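DNA polymerase III subunit beta (Helicobacter pylori 26695, PDB 4S3I) tethers DNA polymerases and other proteins to DNA and so confers processivity during replication, as a sliding ring of the bacterial beta family. Local coordinates at residues A[259-269]-A[304-314]. Residues are numbered along the deposited sequence; the frame is centred on the assembly and turned at random.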
# COMPACT_ATOMS: atom_id res chain seq x y z
N PHE A 259 -17.77 -32.76 11.21
CA PHE A 259 -17.37 -33.05 9.83
C PHE A 259 -15.91 -32.70 9.56
O PHE A 259 -15.47 -31.60 9.91
CB PHE A 259 -18.25 -32.27 8.87
CG PHE A 259 -19.73 -32.35 9.18
CD1 PHE A 259 -20.42 -33.54 8.98
CD2 PHE A 259 -20.42 -31.24 9.64
CE1 PHE A 259 -21.80 -33.61 9.25
CE2 PHE A 259 -21.79 -31.29 9.90
CZ PHE A 259 -22.48 -32.49 9.70
N THR A 260 -15.17 -33.61 8.94
CA THR A 260 -13.79 -33.33 8.52
C THR A 260 -13.85 -32.85 7.06
O THR A 260 -14.28 -33.58 6.18
CB THR A 260 -12.91 -34.57 8.67
OG1 THR A 260 -12.92 -34.98 10.05
CG2 THR A 260 -11.48 -34.28 8.24
N LEU A 261 -13.44 -31.61 6.82
CA LEU A 261 -13.65 -30.94 5.53
C LEU A 261 -12.36 -30.33 4.99
O LEU A 261 -11.39 -30.15 5.74
CB LEU A 261 -14.72 -29.86 5.69
CG LEU A 261 -16.05 -30.36 6.25
CD1 LEU A 261 -16.87 -29.22 6.86
CD2 LEU A 261 -16.87 -31.07 5.14
N GLY A 262 -12.34 -29.97 3.71
CA GLY A 262 -11.14 -29.45 3.09
C GLY A 262 -10.98 -27.95 3.32
O GLY A 262 -11.87 -27.16 2.95
N LYS A 263 -9.86 -27.55 3.91
CA LYS A 263 -9.67 -26.16 4.30
C LYS A 263 -9.63 -25.22 3.09
O LYS A 263 -10.40 -24.26 3.03
CB LYS A 263 -8.41 -25.97 5.17
CG LYS A 263 -8.25 -24.54 5.70
CD LYS A 263 -6.92 -24.33 6.50
CE LYS A 263 -5.67 -24.45 5.63
NZ LYS A 263 -4.39 -24.43 6.45
N GLU A 264 -8.73 -25.49 2.15
CA GLU A 264 -8.52 -24.59 1.02
C GLU A 264 -9.73 -24.57 0.08
O GLU A 264 -10.07 -23.51 -0.47
CB GLU A 264 -7.24 -24.95 0.25
CG GLU A 264 -5.94 -24.64 1.00
CD GLU A 264 -5.84 -23.19 1.50
OE1 GLU A 264 -6.20 -22.25 0.75
OE2 GLU A 264 -5.39 -22.98 2.65
N GLU A 265 -10.39 -25.71 -0.10
CA GLU A 265 -11.62 -25.72 -0.88
C GLU A 265 -12.70 -24.86 -0.26
O GLU A 265 -13.41 -24.12 -0.95
CB GLU A 265 -12.16 -27.14 -1.08
CG GLU A 265 -11.44 -27.94 -2.14
CD GLU A 265 -12.16 -29.25 -2.46
OE1 GLU A 265 -12.70 -29.87 -1.51
OE2 GLU A 265 -12.20 -29.63 -3.65
N PHE A 266 -12.85 -24.96 1.05
CA PHE A 266 -13.80 -24.09 1.74
C PHE A 266 -13.43 -22.60 1.66
O PHE A 266 -14.32 -21.77 1.44
CB PHE A 266 -14.02 -24.55 3.20
CG PHE A 266 -15.16 -25.53 3.34
CD1 PHE A 266 -15.07 -26.80 2.76
CD2 PHE A 266 -16.33 -25.17 3.98
CE1 PHE A 266 -16.16 -27.70 2.85
CE2 PHE A 266 -17.40 -26.06 4.08
CZ PHE A 266 -17.31 -27.33 3.50
N LYS A 267 -12.15 -22.26 1.85
CA LYS A 267 -11.71 -20.87 1.71
C LYS A 267 -12.08 -20.36 0.33
O LYS A 267 -12.64 -19.28 0.18
CB LYS A 267 -10.19 -20.74 1.89
CG LYS A 267 -9.66 -20.79 3.33
CD LYS A 267 -8.12 -20.62 3.30
CE LYS A 267 -7.50 -20.66 4.69
NZ LYS A 267 -6.02 -20.47 4.61
N GLU A 268 -11.77 -21.16 -0.69
CA GLU A 268 -11.96 -20.74 -2.07
C GLU A 268 -13.45 -20.55 -2.38
O GLU A 268 -13.86 -19.58 -3.03
CB GLU A 268 -11.32 -21.78 -3.00
CG GLU A 268 -11.25 -21.40 -4.45
CD GLU A 268 -10.69 -22.53 -5.31
OE1 GLU A 268 -10.61 -22.36 -6.55
OE2 GLU A 268 -10.35 -23.60 -4.75
N SER A 269 -14.27 -21.45 -1.86
CA SER A 269 -15.71 -21.42 -2.12
C SER A 269 -16.38 -20.25 -1.39
O SER A 269 -17.25 -19.58 -1.96
CB SER A 269 -16.34 -22.76 -1.70
OG SER A 269 -15.86 -23.80 -2.53
N THR A 304 -21.89 -22.17 -5.45
CA THR A 304 -20.87 -23.12 -5.89
C THR A 304 -20.96 -24.36 -5.02
O THR A 304 -21.61 -24.35 -3.97
CB THR A 304 -19.44 -22.55 -5.82
OG1 THR A 304 -18.55 -23.40 -6.55
CG2 THR A 304 -18.97 -22.46 -4.39
N SER A 305 -20.31 -25.43 -5.46
CA SER A 305 -20.27 -26.63 -4.66
C SER A 305 -18.94 -27.34 -4.82
O SER A 305 -18.18 -27.10 -5.77
CB SER A 305 -21.43 -27.58 -4.98
OG SER A 305 -21.33 -28.09 -6.30
N VAL A 306 -18.68 -28.23 -3.88
CA VAL A 306 -17.46 -28.99 -3.83
C VAL A 306 -17.83 -30.45 -3.53
O VAL A 306 -18.66 -30.72 -2.66
CB VAL A 306 -16.54 -28.37 -2.76
CG1 VAL A 306 -15.82 -29.44 -1.96
CG2 VAL A 306 -15.56 -27.39 -3.41
N GLU A 307 -17.24 -31.38 -4.28
CA GLU A 307 -17.47 -32.79 -4.01
C GLU A 307 -16.74 -33.19 -2.73
O GLU A 307 -15.60 -32.76 -2.50
CB GLU A 307 -16.94 -33.63 -5.17
CG GLU A 307 -17.13 -35.13 -5.02
CD GLU A 307 -16.66 -35.90 -6.25
OE1 GLU A 307 -16.37 -35.27 -7.29
OE2 GLU A 307 -16.59 -37.15 -6.16
N ILE A 308 -17.39 -33.99 -1.89
CA ILE A 308 -16.73 -34.56 -0.71
C ILE A 308 -16.53 -36.07 -0.91
O ILE A 308 -17.49 -36.85 -0.83
CB ILE A 308 -17.57 -34.31 0.55
CG1 ILE A 308 -17.86 -32.82 0.69
CG2 ILE A 308 -16.85 -34.84 1.80
CD1 ILE A 308 -18.75 -32.48 1.86
N GLU A 309 -15.29 -36.47 -1.19
CA GLU A 309 -15.03 -37.86 -1.54
C GLU A 309 -15.23 -38.82 -0.38
O GLU A 309 -15.79 -39.91 -0.56
CB GLU A 309 -13.62 -38.03 -2.10
CG GLU A 309 -13.44 -37.49 -3.50
CD GLU A 309 -12.18 -37.99 -4.15
OE1 GLU A 309 -12.25 -39.02 -4.86
OE2 GLU A 309 -11.11 -37.36 -3.95
N LYS A 310 -14.77 -38.44 0.81
CA LYS A 310 -14.95 -39.27 2.00
C LYS A 310 -16.26 -38.90 2.69
O LYS A 310 -16.31 -37.94 3.47
CB LYS A 310 -13.78 -39.10 2.97
CG LYS A 310 -13.73 -40.12 4.11
CD LYS A 310 -12.36 -40.11 4.78
CE LYS A 310 -12.18 -41.26 5.75
NZ LYS A 310 -13.23 -41.26 6.82
N GLY A 311 -17.30 -39.67 2.39
CA GLY A 311 -18.67 -39.35 2.78
C GLY A 311 -18.87 -38.89 4.21
O GLY A 311 -18.31 -39.47 5.14
N LEU A 312 -19.66 -37.84 4.37
CA LEU A 312 -19.98 -37.34 5.70
C LEU A 312 -21.07 -38.21 6.33
O LEU A 312 -21.95 -38.71 5.63
CB LEU A 312 -20.45 -35.89 5.61
CG LEU A 312 -19.49 -34.89 4.95
CD1 LEU A 312 -20.06 -33.47 5.04
CD2 LEU A 312 -18.09 -34.96 5.60
N ASP A 313 -21.02 -38.40 7.65
CA ASP A 313 -22.10 -39.10 8.35
C ASP A 313 -23.35 -38.22 8.41
O ASP A 313 -23.65 -37.61 9.43
CB ASP A 313 -21.66 -39.54 9.76
CG ASP A 313 -22.75 -40.29 10.51
OD1 ASP A 313 -22.81 -40.17 11.76
OD2 ASP A 313 -23.56 -41.00 9.85
N ILE A 314 -24.06 -38.19 7.29
CA ILE A 314 -25.21 -37.31 7.09
C ILE A 314 -26.29 -38.10 6.35
O ILE A 314 -26.04 -38.62 5.25
CB ILE A 314 -24.81 -36.07 6.25
CG1 ILE A 314 -24.01 -35.09 7.10
CG2 ILE A 314 -26.04 -35.40 5.63
CD1 ILE A 314 -24.56 -33.67 7.11
O HOH W 1 -14.10 -36.46 5.41
O HOH W 2 -15.44 -23.86 -5.40
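Phe259 and Leu312 introduce the apolar half of a contact that illustrates how a strand end and the helix after it can meet another strand and the loop beyond it mainly through side chains and two bridging waters. The phenyl ring crosses the leucine at about a right angle, with CD1 of Phe259 4.0 Å from CD1 of Leu312. Farther out on the ring, CE1 of Phe259 lies 3.4 Å from CG1 of Ile314, whose CD1 also touches CZ of Phe259. With CG of Phe259 turned anti to its own carbonyl carbon (chi1 -47°), the CD1-CE1 side of the ring is set beside both residues. Leu261 continues the cluster through a single methyl: its CD2 meets CD1 of Ile308 and CD1 of Leu312, each at 4.0 Å.

Along the helix the partners become mixed. The extended chain of Glu265 slants across Val306, its OE1 being 3.2 Å from CG1 of Val306, a polar group resting on a methyl. One turn on, CB of Ser269 packs on CG2 of Thr304 at 3.8 Å.

Polar links are indirect. One water donates to Thr260 O and Lys310 O; another donates to Ser269 OG and adds a weak link to Thr304 OG1, whose main hydrogen bond is with Ser105 OG of the second subunit. Ser269 OG is held by accepting from that water and donating to Glu265 O (2.9 Å), which takes Ser269 N on the opposite face of its plane.

Helix 263-269 and strand 304-307 run nearly antiparallel (170°). Phe266 meets Phe291 of strand 288-293 and Phe339 of strand 338-343 edge-to-face, and touches Leu331 of helix 324-332. This helix-on-sheet packing belongs to the sliding ring's C-terminal domain, at the subunit interface, where Glu268 pairs with Lys85 of the second subunit.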